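Long-range contacts in UDP-L-Rhamnose Synthase (Acanthamoeba polyphaga mimivirus, PDB 7JID), which binds NADP and UDP-L-rhamnose on a Rossmann-type fold and is probably the synthase that makes this nucleotide sugar: residues 69-74 with 253-257; 110-116 with 257-262; 183-188 with 242-248. All coordinates share one frame; numbering follows the deposited sequence.

Interaction 1 (69-74 with 253-257); sequences TIDYLE and LKADR. With AWU ([[(2~{R},3~{S},4~{R},5~{R})-5-[2,4-bis(oxidanylidene)pyrimidin-1-yl]-3,4-bis(oxidanyl)oxolan-2-yl]methoxy-oxidanyl-phosphoryl] [(2~{R},3~{R},4~{R},5~{R},6~{S})-6-methyl-3,4,5-tris(oxidanyl)oxan-2-yl] hydrogen phosphate), chain C.
Asp71 OD1 receives two N-H groups from one guanidinium: Arg257 NH1 lies 3.0 Å from Asp71 OD1 in a salt bridge, and Arg257 NH2 adds a weak, more bent bond of 3.1 Å to the same oxygen. The carboxylate stands almost perpendicular to the guanidinium, their planes 89° apart, so the pairing is of one oxygen with two nitrogens rather than two with two. That turn gives the second oxygen to the backbone. Lys254 N approaches Asp71 OD2 at 2.7 Å from above the carboxylate plane in a nearly straight bond (177°), while the CB and CG of Lys254 lie against the same carboxylate.

The other edge of the guanidinium serves the ligand. Arg257 NE and NH2 reach O1A of UDP-rhamnose at 2.9 and 2.8 Å, and a bend at chi2 (-61°) carries the chain past the ribose so that CD and the guanidinium arrive at the diphosphate. Ile70 CG1 covers one face and Leu253 CD1 the opposite one, an aliphatic sandwich that should restrict rotation of the flat group. NH1 also donates to the carbonyl of Asp256.

Residues 69-74 begin with an ST turn, Asp71 N bonding Thr69 OG1 at 3.0 Å, and run on as a 3-10 turn. At its start Ile70 N donates to the ligand O2B over 3.0 Å, so each phosphate is met from this contact. At the far end Glu74 OE2, bonded to Ser138 N, lies 3.4 Å from Ala255 CB.

Here is a first shell with its second shell in view: Arg257 meets the diphosphate, and Asp71, itself fixed by a backbone N-H, positions Arg257. Asp71 would be expected to stabilise the charged guanidinium and hold its NE/NH2 edge toward the diphosphate, whose negative charge Arg257 probably offsets in part.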
# COMPACT_ATOMS: atom_id res chain seq x y z
N THR A 69 -16.35 13.26 1.74
CA THR A 69 -15.00 13.47 2.31
C THR A 69 -14.25 12.15 2.38
O THR A 69 -14.84 11.08 2.16
CB THR A 69 -15.04 14.11 3.71
OG1 THR A 69 -15.40 13.09 4.64
CG2 THR A 69 -15.98 15.30 3.79
N ILE A 70 -12.99 12.21 2.81
CA ILE A 70 -12.15 11.01 3.00
C ILE A 70 -12.74 10.12 4.08
O ILE A 70 -12.28 8.98 4.19
CB ILE A 70 -10.70 11.39 3.32
CG1 ILE A 70 -10.59 12.22 4.61
CG2 ILE A 70 -10.09 12.07 2.10
CD1 ILE A 70 -9.21 12.21 5.24
N ASP A 71 -13.78 10.56 4.79
CA ASP A 71 -14.44 9.65 5.74
C ASP A 71 -14.96 8.40 5.01
O ASP A 71 -15.14 7.34 5.63
CB ASP A 71 -15.59 10.38 6.44
CG ASP A 71 -15.12 11.16 7.64
OD1 ASP A 71 -13.90 11.23 7.84
OD2 ASP A 71 -16.00 11.56 8.46
N TYR A 72 -15.19 8.52 3.71
CA TYR A 72 -15.74 7.46 2.83
C TYR A 72 -14.86 6.23 3.02
O TYR A 72 -15.35 5.09 3.04
CB TYR A 72 -15.74 7.94 1.38
CG TYR A 72 -15.96 6.84 0.37
CD1 TYR A 72 -14.92 6.31 -0.37
CD2 TYR A 72 -17.23 6.35 0.18
CE1 TYR A 72 -15.12 5.27 -1.26
CE2 TYR A 72 -17.45 5.32 -0.72
CZ TYR A 72 -16.41 4.80 -1.47
OH TYR A 72 -16.68 3.76 -2.33
N LEU A 73 -13.52 6.41 3.12
CA LEU A 73 -12.57 5.27 3.14
C LEU A 73 -12.55 4.53 4.48
O LEU A 73 -11.91 3.49 4.53
CB LEU A 73 -11.15 5.73 2.81
CG LEU A 73 -11.03 6.44 1.46
CD1 LEU A 73 -9.70 7.18 1.37
CD2 LEU A 73 -11.18 5.43 0.35
N GLU A 74 -13.23 5.03 5.52
CA GLU A 74 -13.17 4.38 6.86
C GLU A 74 -14.18 3.23 6.95
O GLU A 74 -14.04 2.41 7.88
CB GLU A 74 -13.37 5.43 7.95
CG GLU A 74 -12.37 6.58 7.88
CD GLU A 74 -10.92 6.16 8.01
OE1 GLU A 74 -10.67 4.99 8.41
OE2 GLU A 74 -10.02 6.99 7.72
N LEU A 253 -16.67 13.11 13.17
CA LEU A 253 -16.15 12.60 11.86
C LEU A 253 -15.75 11.12 12.01
O LEU A 253 -15.55 10.65 13.14
CB LEU A 253 -14.96 13.44 11.37
CG LEU A 253 -15.22 14.93 11.19
CD1 LEU A 253 -14.01 15.61 10.62
CD2 LEU A 253 -16.44 15.13 10.31
N LYS A 254 -15.58 10.40 10.90
CA LYS A 254 -15.12 8.98 10.98
C LYS A 254 -13.60 8.90 11.13
O LYS A 254 -13.09 7.82 11.37
CB LYS A 254 -15.51 8.20 9.72
CG LYS A 254 -16.99 8.19 9.38
CD LYS A 254 -17.91 7.90 10.54
CE LYS A 254 -19.37 7.97 10.12
NZ LYS A 254 -20.28 8.22 11.26
N ALA A 255 -12.89 10.00 10.91
CA ALA A 255 -11.41 10.02 10.95
C ALA A 255 -10.98 11.42 11.39
O ALA A 255 -11.76 12.39 11.24
CB ALA A 255 -10.86 9.68 9.57
N ASP A 256 -9.75 11.53 11.86
CA ASP A 256 -9.12 12.84 12.12
C ASP A 256 -8.68 13.50 10.80
O ASP A 256 -8.98 12.96 9.71
CB ASP A 256 -7.90 12.65 13.02
CG ASP A 256 -7.49 13.85 13.86
OD1 ASP A 256 -8.09 14.95 13.71
OD2 ASP A 256 -6.57 13.67 14.69
N ARG A 257 -8.15 14.71 10.93
CA ARG A 257 -7.72 15.55 9.77
C ARG A 257 -6.29 16.04 10.03
O ARG A 257 -5.88 16.34 11.17
CB ARG A 257 -8.67 16.70 9.46
CG ARG A 257 -10.08 16.32 9.05
CD ARG A 257 -10.10 15.50 7.79
NE ARG A 257 -11.44 15.29 7.28
CZ ARG A 257 -12.19 14.22 7.50
NH1 ARG A 257 -11.79 13.25 8.30
NH2 ARG A 257 -13.36 14.14 6.88
PA AWU C . -13.10 17.76 4.76
O1A AWU C . -13.47 16.61 5.63
O2A AWU C . -14.20 18.48 4.00
O3A AWU C . -12.10 17.46 3.51
PB AWU C . -11.02 16.22 3.37
O1B AWU C . -10.07 16.04 4.58
O2B AWU C . -11.78 14.99 2.84
O3B AWU C . -10.13 16.87 2.21
C5' AWU C . -7.73 15.29 0.00
O5' AWU C . -8.89 15.93 0.50
C4' AWU C . -6.57 16.27 0.00
O4' AWU C . -5.32 15.61 -0.34
C3' AWU C . -6.43 16.85 1.37
O3' AWU C . -5.56 17.95 1.28
C2' AWU C . -7.74 17.42 1.91
C1' AWU C . -8.86 16.49 1.75
N1 AWU C . -14.11 20.76 8.88
C2 AWU C . -14.76 21.60 9.76
O2 AWU C . -14.25 22.69 10.07
N3 AWU C . -16.03 21.26 10.16
C4 AWU C . -16.59 20.07 9.84
O4 AWU C . -17.79 19.85 10.24
C5 AWU C . -15.94 19.23 8.94
C6 AWU C . -14.64 19.53 8.54
C1C AWU C . -12.73 21.09 8.40
C2C AWU C . -11.68 19.98 8.50
C3C AWU C . -10.72 20.35 7.34
C4C AWU C . -11.67 20.95 6.36
C5C AWU C . -11.97 20.10 5.14
C6' AWU C . -8.12 14.84 -1.40
O2' AWU C . -8.10 18.52 1.09
O2C AWU C . -11.05 20.08 9.75
O3C AWU C . -9.84 21.39 7.74
O4C AWU C . -12.92 21.17 7.00
O5C AWU C . -12.33 18.79 5.64

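Interaction 2 (110-116 with 257-262); sequences GCIFEGQ and RSNNLL. With AWU ([[(2~{R},3~{S},4~{R},5~{R})-5-[2,4-bis(oxidanylidene)pyrimidin-1-yl]-3,4-bis(oxidanyl)oxolan-2-yl]methoxy-oxidanyl-phosphoryl] [(2~{R},3~{R},4~{R},5~{R},6~{S})-6-methyl-3,4,5-tris(oxidanyl)oxan-2-yl] hydrogen phosphate), chain C; EDO (1,2-ethanediol), chain G.
Asn260, whose CG sits between the backbone N and the carbonyl carbon (chi1 70°), and Ser258, whose OG is trans to its own N (chi1 173°), both send their polar ends to the carbonyl of Phe113. Two loops are joined here by a single beta bridge, Gly115 with Asn260, beyond the end of strand 103-109 of the parallel Rossmann sheet.

The two donors on Phe113 O come differently: Ser258 OG lies in the carbonyl plane at 2.7 Å, whereas Asn260 ND2 stands above that plane at 3.0 Å in an almost straight bond (174°). The second N-H of the same amide goes to Gly110 O, with Asn260 ND2 again 3.0 Å away, so one asparagine pins both ends of the turn 110-113. The bridge itself rests on Gly115 N to Asn259 O, 2.9 Å, and Leu261 N to Gly115 O, 3.2 Å.

In one of its two modelled conformers Glu114 runs beside Asn259; there OE1 accepts from Asn259 N from above the carboxylate plane and OE2 pairs with Arg246, bonds that may not hold in the other. On the apolar side Phe113 CD2 touches Leu262 CD2 at 3.6 Å, the two side chains crossing at about a right angle, and the ring also stacks on Phe126. Where the turn meets the ligand, Cys111 CB packs on Ser258 CB, and Cys111 SG lies 3.1 Å from the rhamnose O3'.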
# COMPACT_ATOMS: atom_id res chain seq x y z
N GLY A 110 -0.08 16.73 0.74
CA GLY A 110 0.71 17.05 1.94
C GLY A 110 -0.07 16.74 3.21
O GLY A 110 0.50 17.04 4.27
N CYS A 111 -1.22 16.05 3.15
CA CYS A 111 -1.99 15.64 4.36
C CYS A 111 -1.39 14.37 4.98
O CYS A 111 -2.13 13.48 5.35
CB CYS A 111 -3.46 15.59 4.03
SG CYS A 111 -4.03 17.31 3.84
N ILE A 112 -0.06 14.31 5.08
CA ILE A 112 0.70 13.14 5.62
C ILE A 112 1.53 13.60 6.81
O ILE A 112 2.29 12.79 7.36
CB ILE A 112 1.56 12.56 4.48
CG1 ILE A 112 2.60 13.56 3.99
CG2 ILE A 112 0.61 12.12 3.35
CD1 ILE A 112 3.48 13.05 2.88
N PHE A 113 1.40 14.88 7.18
CA PHE A 113 2.15 15.44 8.34
C PHE A 113 1.19 16.18 9.28
O PHE A 113 0.10 16.58 8.91
CB PHE A 113 3.19 16.47 7.92
CG PHE A 113 4.11 16.06 6.79
CD1 PHE A 113 5.11 15.12 6.99
CD2 PHE A 113 3.94 16.58 5.52
CE1 PHE A 113 5.97 14.79 5.97
CE2 PHE A 113 4.80 16.25 4.50
CZ PHE A 113 5.78 15.29 4.71
N GLU A 114 1.62 16.28 10.52
CA GLU A 114 0.90 17.01 11.58
C GLU A 114 1.91 17.89 12.33
O GLU A 114 2.90 17.35 12.83
CB GLU A 114 0.15 16.02 12.47
CG GLU A 114 -0.58 16.66 13.63
CD GLU A 114 -1.86 17.43 13.37
OE1 GLU A 114 -2.76 17.04 12.50
OE2 GLU A 114 -2.06 18.40 14.16
N GLY A 115 1.66 19.19 12.37
CA GLY A 115 2.38 20.13 13.24
C GLY A 115 3.07 21.26 12.51
O GLY A 115 2.84 21.50 11.33
N GLN A 116 4.02 21.91 13.20
CA GLN A 116 4.82 23.04 12.70
C GLN A 116 3.95 24.22 12.24
O GLN A 116 4.47 25.09 11.52
CB GLN A 116 5.80 22.61 11.60
CG GLN A 116 6.72 21.48 12.10
CD GLN A 116 7.98 21.26 11.30
OE1 GLN A 116 8.30 20.14 10.82
NE2 GLN A 116 8.71 22.33 11.16
N ARG A 257 -8.15 14.71 10.93
CA ARG A 257 -7.72 15.55 9.77
C ARG A 257 -6.29 16.04 10.03
O ARG A 257 -5.88 16.34 11.17
CB ARG A 257 -8.67 16.70 9.46
CG ARG A 257 -10.08 16.32 9.05
CD ARG A 257 -10.10 15.50 7.79
NE ARG A 257 -11.44 15.29 7.28
CZ ARG A 257 -12.19 14.22 7.50
NH1 ARG A 257 -11.79 13.25 8.30
NH2 ARG A 257 -13.36 14.14 6.88
N SER A 258 -5.51 16.05 8.96
CA SER A 258 -4.11 16.52 8.95
C SER A 258 -4.10 18.06 9.09
O SER A 258 -4.87 18.75 8.39
CB SER A 258 -3.49 16.16 7.65
OG SER A 258 -2.20 16.73 7.50
N ASN A 259 -3.24 18.57 9.95
CA ASN A 259 -3.02 20.04 10.11
C ASN A 259 -1.53 20.28 10.13
O ASN A 259 -0.88 19.72 11.04
CB ASN A 259 -3.67 20.58 11.40
CG ASN A 259 -5.17 20.49 11.33
OD1 ASN A 259 -5.81 21.31 10.72
ND2 ASN A 259 -5.73 19.46 11.96
N ASN A 260 -0.99 21.12 9.24
CA ASN A 260 0.48 21.30 9.18
C ASN A 260 0.82 22.59 8.43
O ASN A 260 -0.04 23.16 7.76
CB ASN A 260 1.14 20.05 8.60
CG ASN A 260 0.86 19.86 7.12
OD1 ASN A 260 1.11 20.77 6.36
ND2 ASN A 260 0.42 18.66 6.78
N LEU A 261 2.08 22.96 8.57
CA LEU A 261 2.84 23.82 7.63
C LEU A 261 3.75 22.96 6.79
O LEU A 261 4.53 22.16 7.39
CB LEU A 261 3.69 24.81 8.42
CG LEU A 261 4.72 25.63 7.63
CD1 LEU A 261 4.03 26.59 6.68
CD2 LEU A 261 5.65 26.40 8.57
N LEU A 262 3.71 23.15 5.48
CA LEU A 262 4.76 22.64 4.57
C LEU A 262 5.78 23.73 4.31
O LEU A 262 5.41 24.88 4.04
CB LEU A 262 4.16 22.17 3.24
CG LEU A 262 3.08 21.10 3.31
CD1 LEU A 262 2.53 20.89 1.89
CD2 LEU A 262 3.57 19.83 3.99
PA AWU C . -13.10 17.76 4.76
O1A AWU C . -13.47 16.61 5.63
O2A AWU C . -14.20 18.48 4.00
O3A AWU C . -12.10 17.46 3.51
PB AWU C . -11.02 16.22 3.37
O1B AWU C . -10.07 16.04 4.58
O2B AWU C . -11.78 14.99 2.84
O3B AWU C . -10.13 16.87 2.21
C5' AWU C . -7.73 15.29 0.00
O5' AWU C . -8.89 15.93 0.50
C4' AWU C . -6.57 16.27 0.00
O4' AWU C . -5.32 15.61 -0.34
C3' AWU C . -6.43 16.85 1.37
O3' AWU C . -5.56 17.95 1.28
C2' AWU C . -7.74 17.42 1.91
C1' AWU C . -8.86 16.49 1.75
N1 AWU C . -14.11 20.76 8.88
C2 AWU C . -14.76 21.60 9.76
O2 AWU C . -14.25 22.69 10.07
N3 AWU C . -16.03 21.26 10.16
C4 AWU C . -16.59 20.07 9.84
O4 AWU C . -17.79 19.85 10.24
C5 AWU C . -15.94 19.23 8.94
C6 AWU C . -14.64 19.53 8.54
C1C AWU C . -12.73 21.09 8.40
C2C AWU C . -11.68 19.98 8.50
C3C AWU C . -10.72 20.35 7.34
C4C AWU C . -11.67 20.95 6.36
C5C AWU C . -11.97 20.10 5.14
C6' AWU C . -8.12 14.84 -1.40
O2' AWU C . -8.10 18.52 1.09
O2C AWU C . -11.05 20.08 9.75
O3C AWU C . -9.84 21.39 7.74
O4C AWU C . -12.92 21.17 7.00
O5C AWU C . -12.33 18.79 5.64
C1 EDO G . 6.56 18.48 14.84
O1 EDO G . 5.22 18.09 14.91
C2 EDO G . 7.18 18.05 13.58
O2 EDO G . 8.57 18.12 13.56

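Interaction 3 (183-188 with 242-248); sequences SRICSI and ENMSREQ. With AWU ([[(2~{R},3~{S},4~{R},5~{R})-5-[2,4-bis(oxidanylidene)pyrimidin-1-yl]-3,4-bis(oxidanyl)oxolan-2-yl]methoxy-oxidanyl-phosphoryl] [(2~{R},3~{R},4~{R},5~{R},6~{S})-6-methyl-3,4,5-tris(oxidanyl)oxan-2-yl] hydrogen phosphate), chain C; EDO (1,2-ethanediol), chain J.
Arg184 and Met244 cross at about a right angle, the sulfur SD standing 3.8 Å above the centre of the guanidinium plane. A bend at chi3 (-72°) turns the arginine's flat end over the methionine. With chi1 at 64°, Met244 tucks CG in over its own backbone, then runs extended until CE lies 3.4 Å from N3 of the uracil. Glu242 is extended too and lies alongside Arg184, carboxylate against CD; their charged ends do not touch, but a water links Arg184 NH1 with Glu242 OE1 and Asn243 O.

Ile185 O is gripped from opposite faces of its plane, by Met244 N at 2.8 Å and by Asn243 ND2 at 3.1 Å; Asn225 also engages that amide. The backbone edge then reads the base: N3 of the uracil donates to Arg184 O over 2.8 Å, and Cys186 N donates to the uracil O2 over 2.9 Å.

Ser245 and Gln248 form a capping box at the start of helix 246-252. The short, weakly bonded parallel pair 184-185 and 242-243 packs through Ile185 on His224 and Leu228 of helix 224-234, while Cys186 and Met244 meet Gln249 of helix 246-252.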
# COMPACT_ATOMS: atom_id res chain seq x y z
N SER A 183 -21.70 23.49 9.53
CA SER A 183 -22.39 24.06 10.73
C SER A 183 -21.36 24.56 11.74
O SER A 183 -21.61 25.61 12.35
CB SER A 183 -23.30 23.04 11.37
OG SER A 183 -24.35 22.70 10.47
N ARG A 184 -20.29 23.80 11.97
CA ARG A 184 -19.23 24.16 12.94
C ARG A 184 -17.87 24.06 12.25
O ARG A 184 -17.69 23.13 11.42
CB ARG A 184 -19.29 23.27 14.19
CG ARG A 184 -20.59 23.42 14.98
CD ARG A 184 -20.45 22.93 16.41
NE ARG A 184 -20.38 21.49 16.38
CZ ARG A 184 -19.94 20.70 17.36
NH1 ARG A 184 -19.48 21.17 18.50
NH2 ARG A 184 -19.94 19.40 17.15
N ILE A 185 -16.99 25.00 12.61
CA ILE A 185 -15.67 25.17 11.96
C ILE A 185 -14.61 24.86 12.99
O ILE A 185 -14.59 25.49 14.05
CB ILE A 185 -15.55 26.61 11.43
CG1 ILE A 185 -16.62 26.92 10.38
CG2 ILE A 185 -14.14 26.86 10.92
CD1 ILE A 185 -16.59 26.08 9.13
N CYS A 186 -13.72 23.92 12.65
CA CYS A 186 -12.50 23.65 13.41
C CYS A 186 -11.41 24.53 12.82
O CYS A 186 -10.87 24.14 11.77
CB CYS A 186 -12.16 22.17 13.43
SG CYS A 186 -10.72 21.83 14.43
N SER A 187 -11.18 25.73 13.38
CA SER A 187 -10.23 26.70 12.76
C SER A 187 -8.79 26.38 13.19
O SER A 187 -8.41 26.54 14.37
CB SER A 187 -10.59 28.14 13.04
OG SER A 187 -9.76 29.06 12.34
N ILE A 188 -7.94 26.05 12.23
CA ILE A 188 -6.52 25.73 12.52
C ILE A 188 -5.68 26.27 11.35
O ILE A 188 -6.02 26.02 10.20
CB ILE A 188 -6.30 24.20 12.70
CG1 ILE A 188 -7.10 23.61 13.89
CG2 ILE A 188 -4.81 23.91 12.85
CD1 ILE A 188 -7.03 22.09 13.99
N GLU A 242 -20.03 29.12 13.97
CA GLU A 242 -19.66 28.52 15.27
C GLU A 242 -18.32 27.79 15.13
O GLU A 242 -18.13 27.09 14.12
CB GLU A 242 -20.76 27.55 15.69
CG GLU A 242 -20.52 26.94 17.06
CD GLU A 242 -21.70 26.12 17.58
OE1 GLU A 242 -21.55 25.53 18.65
OE2 GLU A 242 -22.76 26.08 16.92
N ASN A 243 -17.43 27.98 16.09
CA ASN A 243 -16.15 27.24 16.14
C ASN A 243 -16.33 25.99 16.99
O ASN A 243 -17.26 25.97 17.87
CB ASN A 243 -15.00 28.09 16.67
CG ASN A 243 -14.48 29.03 15.60
OD1 ASN A 243 -14.47 30.23 15.82
ND2 ASN A 243 -14.06 28.51 14.45
N MET A 244 -15.55 24.97 16.68
CA MET A 244 -15.42 23.77 17.53
C MET A 244 -13.96 23.40 17.60
O MET A 244 -13.17 23.77 16.69
CB MET A 244 -16.25 22.60 16.98
CG MET A 244 -15.80 22.09 15.62
SD MET A 244 -16.66 20.57 15.23
CE MET A 244 -16.22 20.41 13.49
N SER A 245 -13.60 22.63 18.61
CA SER A 245 -12.22 22.17 18.86
C SER A 245 -11.92 20.93 18.00
O SER A 245 -12.85 20.37 17.43
CB SER A 245 -12.04 21.82 20.31
OG SER A 245 -12.79 20.66 20.62
N ARG A 246 -10.64 20.62 17.84
CA ARG A 246 -10.14 19.35 17.20
C ARG A 246 -10.84 18.12 17.81
O ARG A 246 -11.22 17.23 17.07
CB ARG A 246 -8.63 19.31 17.42
CG ARG A 246 -7.95 18.11 16.79
CD ARG A 246 -7.62 18.36 15.36
NE ARG A 246 -6.79 17.25 14.85
CZ ARG A 246 -5.47 17.26 14.72
NH1 ARG A 246 -4.72 18.29 15.10
NH2 ARG A 246 -4.88 16.19 14.21
N GLU A 247 -10.99 18.11 19.15
CA GLU A 247 -11.60 16.98 19.91
C GLU A 247 -13.10 16.90 19.61
O GLU A 247 -13.61 15.79 19.38
CB GLU A 247 -11.30 17.20 21.40
CG GLU A 247 -9.82 17.13 21.76
CD GLU A 247 -8.92 18.30 21.33
OE1 GLU A 247 -9.40 19.49 21.28
OE2 GLU A 247 -7.73 18.00 20.93
N GLN A 248 -13.82 18.03 19.60
CA GLN A 248 -15.25 18.06 19.19
C GLN A 248 -15.39 17.52 17.77
O GLN A 248 -16.32 16.74 17.51
CB GLN A 248 -15.80 19.48 19.27
CG GLN A 248 -16.23 19.88 20.67
CD GLN A 248 -16.57 21.35 20.72
OE1 GLN A 248 -15.74 22.20 20.41
NE2 GLN A 248 -17.82 21.68 21.05
PA AWU C . -13.10 17.76 4.76
O1A AWU C . -13.47 16.61 5.63
O2A AWU C . -14.20 18.48 4.00
O3A AWU C . -12.10 17.46 3.51
PB AWU C . -11.02 16.22 3.37
O1B AWU C . -10.07 16.04 4.58
O2B AWU C . -11.78 14.99 2.84
O3B AWU C . -10.13 16.87 2.21
C5' AWU C . -7.73 15.29 0.00
O5' AWU C . -8.89 15.93 0.50
C4' AWU C . -6.57 16.27 0.00
O4' AWU C . -5.32 15.61 -0.34
C3' AWU C . -6.43 16.85 1.37
O3' AWU C . -5.56 17.95 1.28
C2' AWU C . -7.74 17.42 1.91
C1' AWU C . -8.86 16.49 1.75
N1 AWU C . -14.11 20.76 8.88
C2 AWU C . -14.76 21.60 9.76
O2 AWU C . -14.25 22.69 10.07
N3 AWU C . -16.03 21.26 10.16
C4 AWU C . -16.59 20.07 9.84
O4 AWU C . -17.79 19.85 10.24
C5 AWU C . -15.94 19.23 8.94
C6 AWU C . -14.64 19.53 8.54
C1C AWU C . -12.73 21.09 8.40
C2C AWU C . -11.68 19.98 8.50
C3C AWU C . -10.72 20.35 7.34
C4C AWU C . -11.67 20.95 6.36
C5C AWU C . -11.97 20.10 5.14
C6' AWU C . -8.12 14.84 -1.40
O2' AWU C . -8.10 18.52 1.09
O2C AWU C . -11.05 20.08 9.75
O3C AWU C . -9.84 21.39 7.74
O4C AWU C . -12.92 21.17 7.00
O5C AWU C . -12.33 18.79 5.64
C1 EDO J . -8.18 23.46 17.75
O1 EDO J . -8.80 22.63 18.71
C2 EDO J . -9.12 24.27 16.90
O2 EDO J . -9.69 25.42 17.49
O HOH W 1 -18.76 24.24 19.22
O HOH W 2 -11.96 26.24 16.01

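From the N terminus, the chain leaves strand 54-57 and passes through 69-74, which interaction 1 joins to 253-257; after strand 103-109 comes 110-116, which interaction 2 joins to 257-262. Their segments alternate along the sequence, so the two loops cross, and both contacts share Arg257. Interaction 3 closes a shorter loop, 183-188 to 242-248, nested inside both. Arg246, from the helix that interaction 3 opens, pairs with Asp256 of interaction 1 and, in one conformer, with Glu114 of interaction 2. Interactions 1 and 2 fasten loops of the parallel Rossmann sheet to residues 253-262, while interaction 3 ties that later region together within itself; all touch UDP-rhamnose.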